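Side-chain contacts in 6-phosphogluconolactonase (Trypanosoma cruzi, PDB 6VYE), which probably hydrolyses 6-phosphogluconolactone to 6-phosphogluconate, the second step of the oxidative pentose phosphate pathway: residues A[239-242]-A[247-250]; A[231-236]-A[259-264]; A[185-190]-A[213-218]; A[168-173]-A[198-203]. One frame throughout, in Å; residues are numbered along the deposited sequence.

Contact 1: A[239-242]-A[247-250]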
loop_
_atom_site.group_PDB
_atom_site.type_symbol
_atom_site.label_atom_id
_atom_site.label_comp_id
_atom_site.label_asym_id
_atom_site.label_seq_id
_atom_site.Cartn_x
_atom_site.Cartn_y
_atom_site.Cartn_z
ATOM N N ASP A 239 8.254 10.322 18.922
ATOM C CA ASP A 239 7.039 11.106 19.284
ATOM C C ASP A 239 7.289 12.568 18.920
ATOM O O ASP A 239 6.401 13.210 18.298
ATOM C CB ASP A 239 6.680 10.868 20.756
ATOM C CG ASP A 239 6.290 9.422 21.072
ATOM O OD1 ASP A 239 5.833 8.692 20.154
ATOM O OD2 ASP A 239 6.411 9.039 22.253
ATOM N N THR A 240 8.523 13.043 19.114
ATOM C CA THR A 240 8.807 14.488 19.251
ATOM C C THR A 240 9.881 15.004 18.291
ATOM O O THR A 240 10.577 15.960 18.594
ATOM C CB THR A 240 9.102 14.653 20.742
ATOM O OG1 THR A 240 8.276 15.757 21.098
ATOM C CG2 THR A 240 10.575 14.748 21.064
ATOM N N PRO A 241 10.086 14.456 17.082
ATOM C CA PRO A 241 11.163 14.955 16.224
ATOM C C PRO A 241 10.742 16.299 15.614
ATOM O O PRO A 241 9.543 16.583 15.525
ATOM C CB PRO A 241 11.282 13.874 15.131
ATOM C CG PRO A 241 9.856 13.342 15.028
ATOM C CD PRO A 241 9.290 13.395 16.432
ATOM N N THR A 242 11.717 17.093 15.207
ATOM C CA THR A 242 11.495 18.447 14.644
ATOM C C THR A 242 10.952 18.288 13.221
ATOM O O THR A 242 9.980 18.978 12.877
ATOM C CB THR A 242 12.787 19.276 14.712
ATOM O OG1 THR A 242 12.931 19.554 16.104
ATOM C CG2 THR A 242 12.733 20.558 13.902
ATOM N N SER A 247 4.953 10.177 5.468
ATOM C CA SER A 247 4.387 8.941 6.076
ATOM C C SER A 247 4.194 9.047 7.614
ATOM O O SER A 247 3.726 8.065 8.240
ATOM C CB SER A 247 5.236 7.768 5.667
ATOM O OG SER A 247 6.555 7.926 6.207
ATOM N N ARG A 248 4.518 10.188 8.221
ATOM C CA ARG A 248 4.114 10.594 9.601
ATOM C C ARG A 248 2.643 10.272 9.894
ATOM O O ARG A 248 2.366 9.832 11.034
ATOM C CB ARG A 248 4.321 12.100 9.799
ATOM C CG ARG A 248 4.046 12.568 11.221
ATOM C CD ARG A 248 5.102 12.121 12.209
ATOM N NE ARG A 248 4.795 12.620 13.559
ATOM C CZ ARG A 248 5.460 12.302 14.659
ATOM N NH1 ARG A 248 6.548 11.559 14.590
ATOM N NH2 ARG A 248 5.067 12.769 15.817
ATOM N N PHE A 249 1.750 10.357 8.906
ATOM C CA PHE A 249 0.282 10.156 9.070
ATOM C C PHE A 249 -0.007 8.728 9.564
ATOM O O PHE A 249 -1.014 8.564 10.206
ATOM C CB PHE A 249 -0.490 10.496 7.791
ATOM C CG PHE A 249 -0.354 9.489 6.677
ATOM C CD1 PHE A 249 -1.120 8.331 6.666
ATOM C CD2 PHE A 249 0.539 9.691 5.645
ATOM C CE1 PHE A 249 -0.982 7.397 5.650
ATOM C CE2 PHE A 249 0.659 8.768 4.614
ATOM C CZ PHE A 249 -0.086 7.613 4.638
ATOM N N LEU A 250 0.835 7.728 9.271
ATOM C CA LEU A 250 0.592 6.319 9.704
ATOM C C LEU A 250 0.386 6.250 11.225
ATOM O O LEU A 250 -0.202 5.252 11.692
ATOM C CB LEU A 250 1.763 5.434 9.277
ATOM C CG LEU A 250 1.943 5.242 7.765
ATOM C CD1 LEU A 250 3.218 4.500 7.477
ATOM C CD2 LEU A 250 0.759 4.498 7.130
#
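A chi1 of -175° extends the Arg248 side chain away from its backbone nitrogen; one bend at chi2 follows, and the rest runs straight, which carries the guanidinium from the 3-10 segment across to the loop 239-242. There NH2 gives a hydrogen bond of 2.9 Å to Asp239 O. The N-H...O angle is 146°, so the bond is moderately straight, and the donor stands above the carbonyl plane instead of lying on a lone pair. Seen from the guanidinium, the oxygen lies at the edge, a little tilted from the plane. Pro241 comes from the opposite direction, and its CG and CD both sit 3.8 Å from Arg248 NH1. Proline suits this place because its compact, rigid ring lays these two methylenes beside NH1. NH1 turns to two further acceptors, Gly235 O in the last turn of helix 230-237 and Ala238 O just past its end. Asp239 contributes only its main chain here: its carboxylate forms a salt bridge with Arg251, whose own charged group lies close to that of Arg248. Arginine fits the position because one planar cation can serve several carbonyls at once. With hydrogen bonds to Gly235 O, Ala238 O and Asp239 O, the positive group probably balances the partial negative charge of the helix end.

Contact 2: A[231-236]-A[259-264]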
loop_
_atom_site.group_PDB
_atom_site.type_symbol
_atom_site.label_atom_id
_atom_site.label_comp_id
_atom_site.label_asym_id
_atom_site.label_seq_id
_atom_site.Cartn_x
_atom_site.Cartn_y
_atom_site.Cartn_z
ATOM N N CYS A 231 16.569 7.257 9.137
ATOM C CA CYS A 231 16.156 8.641 9.474
ATOM C C CYS A 231 14.647 8.825 9.200
ATOM O O CYS A 231 13.925 9.253 10.116
ATOM C CB CYS A 231 17.015 9.634 8.714
ATOM S SG CYS A 231 16.609 11.341 9.140
ATOM N N VAL A 232 14.156 8.490 8.004
ATOM C CA VAL A 232 12.691 8.617 7.706
ATOM C C VAL A 232 11.885 7.682 8.615
ATOM O O VAL A 232 10.809 8.089 9.092
ATOM C CB VAL A 232 12.345 8.432 6.222
ATOM C CG1 VAL A 232 12.867 9.596 5.412
ATOM C CG2 VAL A 232 12.831 7.112 5.656
ATOM N N LEU A 233 12.364 6.484 8.918
ATOM C CA LEU A 233 11.582 5.588 9.822
ATOM C C LEU A 233 11.459 6.232 11.205
ATOM O O LEU A 233 10.354 6.267 11.760
ATOM C CB LEU A 233 12.235 4.218 9.913
ATOM C CG LEU A 233 11.496 3.231 10.815
ATOM C CD1 LEU A 233 10.082 2.940 10.293
ATOM C CD2 LEU A 233 12.323 1.957 10.968
ATOM N N ASN A 234 12.564 6.743 11.734
ATOM C CA ASN A 234 12.623 7.402 13.062
ATOM C C ASN A 234 11.624 8.582 13.094
ATOM O O ASN A 234 11.061 8.860 14.148
ATOM C CB ASN A 234 14.080 7.760 13.392
ATOM C CG ASN A 234 15.005 6.552 13.577
ATOM O OD1 ASN A 234 14.574 5.426 13.864
ATOM N ND2 ASN A 234 16.304 6.760 13.397
ATOM N N GLY A 235 11.379 9.264 11.978
ATOM C CA GLY A 235 10.475 10.423 11.937
ATOM C C GLY A 235 9.018 10.006 11.994
ATOM O O GLY A 235 8.219 10.881 12.293
ATOM N N ILE A 236 8.689 8.723 11.739
ATOM C CA ILE A 236 7.321 8.168 11.980
ATOM C C ILE A 236 7.208 7.765 13.458
ATOM O O ILE A 236 6.171 8.086 14.107
ATOM C CB ILE A 236 6.971 6.978 11.062
ATOM C CG1 ILE A 236 7.212 7.270 9.586
ATOM C CG2 ILE A 236 5.529 6.545 11.285
ATOM C CD1 ILE A 236 7.188 6.042 8.731
ATOM N N PHE A 259 4.773 -3.014 11.481
ATOM C CA PHE A 259 6.025 -2.616 10.786
ATOM C C PHE A 259 6.949 -3.840 10.768
ATOM O O PHE A 259 7.233 -4.434 11.840
ATOM C CB PHE A 259 6.704 -1.422 11.475
ATOM C CG PHE A 259 6.064 -0.067 11.287
ATOM C CD1 PHE A 259 6.746 1.076 11.666
ATOM C CD2 PHE A 259 4.767 0.072 10.822
ATOM C CE1 PHE A 259 6.175 2.328 11.536
ATOM C CE2 PHE A 259 4.206 1.330 10.658
ATOM C CZ PHE A 259 4.911 2.459 11.007
ATOM N N ILE A 260 7.343 -4.262 9.569
ATOM C CA ILE A 260 8.256 -5.413 9.356
ATOM C C ILE A 260 9.560 -4.814 8.833
ATOM O O ILE A 260 9.561 -4.186 7.759
ATOM C CB ILE A 260 7.592 -6.469 8.436
ATOM C CG1 ILE A 260 6.189 -6.836 8.930
ATOM C CG2 ILE A 260 8.475 -7.699 8.249
ATOM C CD1 ILE A 260 5.504 -7.919 8.086
ATOM N N LEU A 261 10.619 -4.936 9.624
ATOM C CA LEU A 261 11.910 -4.232 9.427
ATOM C C LEU A 261 13.071 -5.231 9.320
ATOM O O LEU A 261 12.979 -6.349 9.890
ATOM C CB LEU A 261 12.116 -3.319 10.635
ATOM C CG LEU A 261 10.940 -2.415 10.982
ATOM C CD1 LEU A 261 11.275 -1.572 12.200
ATOM C CD2 LEU A 261 10.595 -1.515 9.804
ATOM N N ASP A 262 14.161 -4.812 8.679
ATOM C CA ASP A 262 15.478 -5.490 8.769
ATOM C C ASP A 262 16.231 -4.884 9.963
ATOM O O ASP A 262 15.749 -3.874 10.525
ATOM C CB ASP A 262 16.229 -5.434 7.430
ATOM C CG ASP A 262 16.919 -4.116 7.109
ATOM O OD1 ASP A 262 16.432 -3.046 7.565
ATOM O OD2 ASP A 262 17.942 -4.162 6.401
ATOM N N LYS A 263 17.360 -5.489 10.338
ATOM C CA LYS A 263 18.235 -5.069 11.468
ATOM C C LYS A 263 18.746 -3.653 11.200
ATOM O O LYS A 263 18.670 -2.830 12.100
ATOM C CB LYS A 263 19.417 -6.026 11.632
ATOM C CG LYS A 263 19.066 -7.428 12.099
ATOM C CD LYS A 263 18.704 -7.491 13.568
ATOM C CE LYS A 263 18.639 -8.905 14.102
ATOM N NZ LYS A 263 17.315 -9.179 14.714
ATOM N N GLU A 264 19.228 -3.386 9.986
ATOM C CA GLU A 264 19.938 -2.134 9.626
ATOM C C GLU A 264 18.988 -0.932 9.797
ATOM O O GLU A 264 19.452 0.105 10.304
ATOM C CB GLU A 264 20.523 -2.254 8.226
ATOM C CG GLU A 264 21.749 -3.149 8.173
ATOM C CD GLU A 264 23.012 -2.600 8.848
ATOM O OE1 GLU A 264 23.289 -1.391 8.723
ATOM O OE2 GLU A 264 23.722 -3.371 9.515
#
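This is a buried, wholly apolar helix-on-sheet contact, in which helix 230-237 lies against strand 256-262 near one edge of the main sheet, one strand in from 14-18. The helix segment runs roughly antiparallel to the strand, at 149° between their directions, and the axes come within 12.4 Å, a gap bridged by branched and aromatic side chains. Leu233 is the central piece. Its chi1 of -180° sets CG opposite the backbone nitrogen, which swings the isobutyl group toward the sheet, and its two methyls divide the work. CD2 meets Leu261 CD1 tip to tip at 3.9 Å, while CD1 lies 4.1 Å from Phe259 CD1, at a slant to the ring, as the two side chains pass alongside, pointing opposite ways. One turn further along, Ile236 sends CG2 to the edge of the same ring, 4.1 Å from Phe259 CZ. The ring of Phe259 is long enough to touch both helix residues, Leu233 through CD1 and CE1 on one flank and Ile236 through CZ at the tip. Leucine and isoleucine suit the helix face because their branched ends present methyls to the strand's side chains. Phe259 and Leu261 also touch Leu222 and Ala224 of the adjoining strand 219-224. Ile260, alternating with them, packs on helix 24-38. Strand 219-224, helix 230-237 and strand 256-262 follow one another as a beta-alpha-beta crossover, the repeating element of Rossmann-like alpha/beta folds, and these side chains form the hydrophobic layer between its helix and its sheet.

Contact 3: A[185-190]-A[213-218]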
loop_
_atom_site.group_PDB
_atom_site.type_symbol
_atom_site.label_atom_id
_atom_site.label_comp_id
_atom_site.label_asym_id
_atom_site.label_seq_id
_atom_site.Cartn_x
_atom_site.Cartn_y
_atom_site.Cartn_z
ATOM N N SER A 185 -2.166 15.406 1.938
ATOM C CA SER A 185 -3.009 15.563 3.159
ATOM C C SER A 185 -4.481 15.226 2.873
ATOM O O SER A 185 -5.356 15.718 3.624
ATOM C CB SER A 185 -2.905 16.983 3.711
ATOM O OG SER A 185 -1.629 17.546 3.450
ATOM N N GLU A 186 -4.777 14.493 1.796
ATOM C CA GLU A 186 -6.179 14.374 1.300
ATOM C C GLU A 186 -6.992 13.567 2.318
ATOM O O GLU A 186 -6.612 12.387 2.590
ATOM C CB GLU A 186 -6.217 13.774 -0.100
ATOM C CG GLU A 186 -7.628 13.514 -0.602
ATOM C CD GLU A 186 -8.557 14.721 -0.714
ATOM O OE1 GLU A 186 -8.453 15.447 -1.726
ATOM O OE2 GLU A 186 -9.457 14.872 0.149
ATOM N N MET A 187 -8.025 14.183 2.899
ATOM C CA MET A 187 -8.805 13.562 4.009
ATOM C C MET A 187 -10.278 13.376 3.625
ATOM O O MET A 187 -11.018 12.911 4.491
ATOM C CB MET A 187 -8.715 14.357 5.320
ATOM C CG MET A 187 -7.366 14.223 6.057
ATOM S SD MET A 187 -6.619 12.551 6.350
ATOM C CE MET A 187 -4.899 13.037 6.529
ATOM N N HIS A 188 -10.692 13.642 2.387
ATOM C CA HIS A 188 -12.102 13.416 1.958
ATOM C C HIS A 188 -12.179 12.330 0.875
ATOM O O HIS A 188 -12.912 11.352 1.103
ATOM C CB HIS A 188 -12.755 14.774 1.685
ATOM C CG HIS A 188 -12.833 15.548 2.963
ATOM N ND1 HIS A 188 -13.745 15.222 3.970
ATOM C CD2 HIS A 188 -12.043 16.525 3.470
ATOM C CE1 HIS A 188 -13.548 16.017 5.006
ATOM N NE2 HIS A 188 -12.508 16.827 4.723
ATOM N N ARG A 189 -11.380 12.428 -0.188
ATOM C CA ARG A 189 -11.351 11.457 -1.312
ATOM C C ARG A 189 -10.628 10.167 -0.867
ATOM O O ARG A 189 -9.628 10.259 -0.135
ATOM C CB ARG A 189 -10.604 12.042 -2.519
ATOM C CG ARG A 189 -11.034 13.410 -3.024
ATOM C CD ARG A 189 -12.517 13.635 -3.200
ATOM N NE ARG A 189 -13.253 12.428 -3.542
ATOM C CZ ARG A 189 -14.562 12.259 -3.341
ATOM N NH1 ARG A 189 -15.300 13.234 -2.824
ATOM N NH2 ARG A 189 -15.140 11.110 -3.667
ATOM N N ALA A 190 -11.093 8.997 -1.310
ATOM C CA ALA A 190 -10.467 7.686 -1.002
ATOM C C ALA A 190 -9.208 7.493 -1.854
ATOM O O ALA A 190 -8.315 6.749 -1.412
ATOM C CB ALA A 190 -11.446 6.581 -1.254
ATOM N N THR A 213 -7.855 6.859 3.632
ATOM C CA THR A 213 -8.146 5.453 3.282
ATOM C C THR A 213 -7.269 4.507 4.090
ATOM O O THR A 213 -7.814 3.548 4.563
ATOM C CB THR A 213 -7.968 5.142 1.795
ATOM O OG1 THR A 213 -8.819 6.017 1.064
ATOM C CG2 THR A 213 -8.348 3.709 1.492
ATOM N N ILE A 214 -5.959 4.771 4.177
ATOM C CA ILE A 214 -4.991 3.931 4.922
ATOM C C ILE A 214 -5.326 4.011 6.419
ATOM O O ILE A 214 -5.308 2.960 7.140
ATOM C CB ILE A 214 -3.539 4.354 4.600
ATOM C CG1 ILE A 214 -3.229 4.092 3.130
ATOM C CG2 ILE A 214 -2.543 3.662 5.526
ATOM C CD1 ILE A 214 -1.981 4.760 2.630
ATOM N N ILE A 215 -5.625 5.209 6.888
ATOM C CA ILE A 215 -5.934 5.478 8.321
ATOM C C ILE A 215 -7.136 4.633 8.780
ATOM O O ILE A 215 -7.144 4.232 9.943
ATOM C CB ILE A 215 -6.123 6.991 8.537
ATOM C CG1 ILE A 215 -4.751 7.677 8.597
ATOM C CG2 ILE A 215 -6.943 7.271 9.790
ATOM C CD1 ILE A 215 -4.793 9.186 8.421
ATOM N N HIS A 216 -8.079 4.327 7.892
ATOM C CA HIS A 216 -9.296 3.541 8.223
ATOM C C HIS A 216 -9.227 2.062 7.812
ATOM O O HIS A 216 -10.270 1.391 7.971
ATOM C CB HIS A 216 -10.507 4.263 7.644
ATOM C CG HIS A 216 -10.870 5.394 8.529
ATOM N ND1 HIS A 216 -10.376 6.684 8.331
ATOM C CD2 HIS A 216 -11.596 5.422 9.662
ATOM C CE1 HIS A 216 -10.833 7.450 9.290
ATOM N NE2 HIS A 216 -11.581 6.706 10.108
ATOM N N ALA A 217 -8.097 1.564 7.284
ATOM C CA ALA A 217 -7.943 0.137 6.901
ATOM C C ALA A 217 -7.957 -0.643 8.208
ATOM O O ALA A 217 -7.429 -0.120 9.175
ATOM C CB ALA A 217 -6.647 -0.122 6.159
ATOM N N ARG A 218 -8.517 -1.849 8.220
ATOM C CA ARG A 218 -8.531 -2.749 9.413
ATOM C C ARG A 218 -7.109 -3.228 9.738
ATOM O O ARG A 218 -6.809 -3.404 10.929
ATOM C CB ARG A 218 -9.456 -3.933 9.140
ATOM C CG ARG A 218 -10.899 -3.510 8.909
ATOM C CD ARG A 218 -11.925 -4.633 8.935
ATOM N NE ARG A 218 -13.270 -4.094 8.779
ATOM C CZ ARG A 218 -13.946 -3.995 7.621
ATOM N NH1 ARG A 218 -13.459 -4.458 6.475
ATOM N NH2 ARG A 218 -15.144 -3.437 7.623
#
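Thr213 and Ala190 lose the most surface here, and one short hydrogen bond joins them: Thr213 OG1 donates to Ala190 O over 2.6 Å. The hydroxyl lies in the carbonyl plane, on a lone pair, and the C=O...O angle of 111° shows that it approaches well to one side of the oxygen. A chi1 of -58° brings OG1 beside the backbone N of its own residue and turns it to the loop. The same hydroxyl is hydrogen-bonded to Thr210 OG1, so a small polar group inside the protein is satisfied by two partners. Threonine fits because its short side chain supplies a hydroxyl without reaching beyond the neighbouring backbone. Alanine matches it: the Ala190 methyl CB rests only 3.5 Å from Thr213 OG1, and a small methyl suits a place so close to the hydroxyl.

At the other end of the contact, Met187 CE touches Ile215 CD1 at 4.3 Å. The flexible thioether lets the terminal methyl come to the branched isoleucine although the CB of Met187 does not point that way. Behind this face Glu186 folds back on its own loop. Its OE2 accepts from His188 N through the anti lone pair, at 2.8 Å, and from Arg189 N above the carboxylate plane. Glu139 of helix 128-146 holds the loop from outside, pairing with Arg189 and receiving the Ala190 N-H. Ala190 directly precedes the outermost strand 191-194, and its backbone pairs with Thr210. The contact thus ties the loop leading into this edge strand to helix 211-215, at the antiparallel edge of a mixed alpha/beta sheet.

Contact 4: A[168-173]-A[198-203]. With PO4 (phosphate ion), chain D.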
loop_
_atom_site.group_PDB
_atom_site.type_symbol
_atom_site.label_atom_id
_atom_site.label_comp_id
_atom_site.label_asym_id
_atom_site.label_seq_id
_atom_site.Cartn_x
_atom_site.Cartn_y
_atom_site.Cartn_z
ATOM N N LEU A 168 8.171 1.729 2.511
ATOM C CA LEU A 168 8.744 3.045 2.865
ATOM C C LEU A 168 9.836 3.390 1.849
ATOM O O LEU A 168 10.827 2.606 1.748
ATOM C CB LEU A 168 9.314 2.983 4.268
ATOM C CG LEU A 168 9.630 4.344 4.871
ATOM C CD1 LEU A 168 8.334 5.119 5.115
ATOM C CD2 LEU A 168 10.433 4.213 6.163
ATOM N N GLY A 169 9.680 4.517 1.140
ATOM C CA GLY A 169 10.705 4.992 0.205
ATOM C C GLY A 169 11.882 5.611 0.935
ATOM O O GLY A 169 11.752 5.903 2.163
ATOM N N SER A 170 12.976 5.861 0.196
ATOM C CA SER A 170 14.216 6.509 0.696
ATOM C C SER A 170 13.873 7.937 1.109
ATOM O O SER A 170 14.494 8.434 2.034
ATOM C CB SER A 170 15.318 6.489 -0.338
ATOM O OG SER A 170 14.833 6.971 -1.585
ATOM N N ASP A 171 12.877 8.541 0.467
ATOM C CA ASP A 171 12.368 9.888 0.826
ATOM C C ASP A 171 11.252 9.797 1.879
ATOM O O ASP A 171 10.621 10.845 2.132
ATOM C CB ASP A 171 11.850 10.595 -0.423
ATOM C CG ASP A 171 10.579 9.993 -1.017
ATOM O OD1 ASP A 171 10.245 8.824 -0.703
ATOM O OD2 ASP A 171 9.939 10.691 -1.799
ATOM N N GLY A 172 10.958 8.610 2.432
ATOM C CA GLY A 172 9.948 8.450 3.499
ATOM C C GLY A 172 8.510 8.536 2.960
ATOM O O GLY A 172 7.574 8.718 3.768
ATOM N N HIS A 173 8.324 8.476 1.633
ATOM C CA HIS A 173 6.977 8.457 1.006
ATOM C C HIS A 173 6.421 7.054 1.152
ATOM O O HIS A 173 7.208 6.122 1.416
ATOM C CB HIS A 173 6.970 8.973 -0.446
ATOM C CG HIS A 173 7.303 7.945 -1.473
ATOM N ND1 HIS A 173 8.618 7.617 -1.753
ATOM C CD2 HIS A 173 6.513 7.191 -2.290
ATOM C CE1 HIS A 173 8.623 6.690 -2.715
ATOM N NE2 HIS A 173 7.343 6.413 -3.074
ATOM N N PRO A 198 11.707 15.337 -6.927
ATOM C CA PRO A 198 12.952 15.315 -7.702
ATOM C C PRO A 198 13.864 14.085 -7.616
ATOM O O PRO A 198 14.288 13.633 -8.650
ATOM C CB PRO A 198 13.692 16.533 -7.128
ATOM C CG PRO A 198 12.581 17.527 -6.925
ATOM C CD PRO A 198 11.431 16.685 -6.399
ATOM N N THR A 199 14.139 13.549 -6.429
ATOM C CA THR A 199 15.072 12.396 -6.281
ATOM C C THR A 199 14.374 11.066 -6.609
ATOM O O THR A 199 15.044 10.034 -6.486
ATOM C CB THR A 199 15.722 12.350 -4.890
ATOM O OG1 THR A 199 14.726 12.078 -3.901
ATOM C CG2 THR A 199 16.459 13.627 -4.538
ATOM N N MET A 200 13.096 11.060 -7.011
ATOM C CA MET A 200 12.309 9.804 -7.126
ATOM C C MET A 200 11.910 9.558 -8.588
ATOM O O MET A 200 11.490 10.507 -9.282
ATOM C CB MET A 200 11.068 9.844 -6.231
ATOM C CG MET A 200 11.385 9.948 -4.730
ATOM S SD MET A 200 12.232 8.487 -4.023
ATOM C CE MET A 200 13.789 9.220 -3.559
ATOM N N SER A 201 12.061 8.309 -9.032
ATOM C CA SER A 201 11.756 7.807 -10.398
ATOM C C SER A 201 10.957 6.527 -10.243
ATOM O O SER A 201 11.092 5.854 -9.231
ATOM C CB SER A 201 13.015 7.559 -11.171
ATOM O OG SER A 201 13.818 8.724 -11.187
ATOM N N PRO A 202 10.151 6.112 -11.234
ATOM C CA PRO A 202 10.014 6.833 -12.507
ATOM C C PRO A 202 9.131 8.089 -12.491
ATOM O O PRO A 202 8.137 8.144 -11.779
ATOM C CB PRO A 202 9.356 5.781 -13.413
ATOM C CG PRO A 202 8.523 4.952 -12.434
ATOM C CD PRO A 202 9.403 4.842 -11.204
ATOM N N LYS A 203 9.466 9.023 -13.377
ATOM C CA LYS A 203 8.833 10.350 -13.525
ATOM C C LYS A 203 7.541 10.210 -14.316
ATOM O O LYS A 203 7.470 10.711 -15.456
ATOM C CB LYS A 203 9.795 11.306 -14.235
ATOM C CG LYS A 203 11.112 11.485 -13.512
ATOM C CD LYS A 203 10.951 11.975 -12.109
ATOM C CE LYS A 203 12.267 12.433 -11.512
ATOM N NZ LYS A 203 12.081 12.950 -10.135
HETATM P P PO4 D . 8.068 4.821 -6.017
HETATM O O1 PO4 D . 6.687 5.196 -5.404
HETATM O O2 PO4 D . 8.420 3.420 -5.631
HETATM O O3 PO4 D . 9.167 5.708 -5.481
HETATM O O4 PO4 D . 7.984 4.996 -7.528
#
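Met200 is the tight part of this contact, laid against Ser170 and Asp171 of the turn in the opposite loop. With chi1 at -63° and further bends at chi2 and chi3, the thioether curls over the turn. Its CE comes to 3.2 Å from Ser170 OG, while its CG lies 3.4 Å from Asp171 OD2, and the sulfur sits near the carboxylate carbon, 3.7 Å between Met200 SD and Asp171 CG. Small and polar residues suit the turn, and a supple methionine can mould itself to them. The type I turn from Gly169 to Gly172 ends on a positive phi, which glycine adopts easily. Toward His173 the packing slackens: Met200 SD is 4.2 Å from His173 CE1 and meets the imidazole obliquely, a sulfur-aromatic approach, while Phe178 stacks on the ring. His173 NE2 donates a hydrogen bond of 2.7 Å to O1 of a phosphate ion, near the ring plane. Arg206 and Arg85 also hydrogen-bond the ion, which probably comes from the crystallisation liquor but may mark where the substrate's phosphate binds. On the solvent side, Lys203 folds back so that NZ grips both Pro198 O and Met200 O, closing the exposed loop on itself. The loop 168-173 follows strand 163-167, with Leu168 resting on Val232 and Ile236 of helix 230-237, whereas 198-203 connects the antiparallel strands 191-194 and 206-209.

Following strand 163-167, the chain opens contact 4 at 168-173 and contact 3 at 185-190. Contact 4 closes at 198-203, before contact 3 closes at 213-218, so these two cross, though their nearest atoms stay about 9 Å apart. The second half is simpler: contact 2 opens on helix 230-237 and closes on strand 256-262, and contact 1 forms entirely within that span. The halves meet through Ser247, whose OG is probably hydrogen-bonded to Gly172 O, through Val232 packed on Gly172, and through Phe249 and Leu250 against Ile214. Thus 247-250, in the connection of the last beta-alpha-beta unit, touches both the loop 168-173 and helix 211-215.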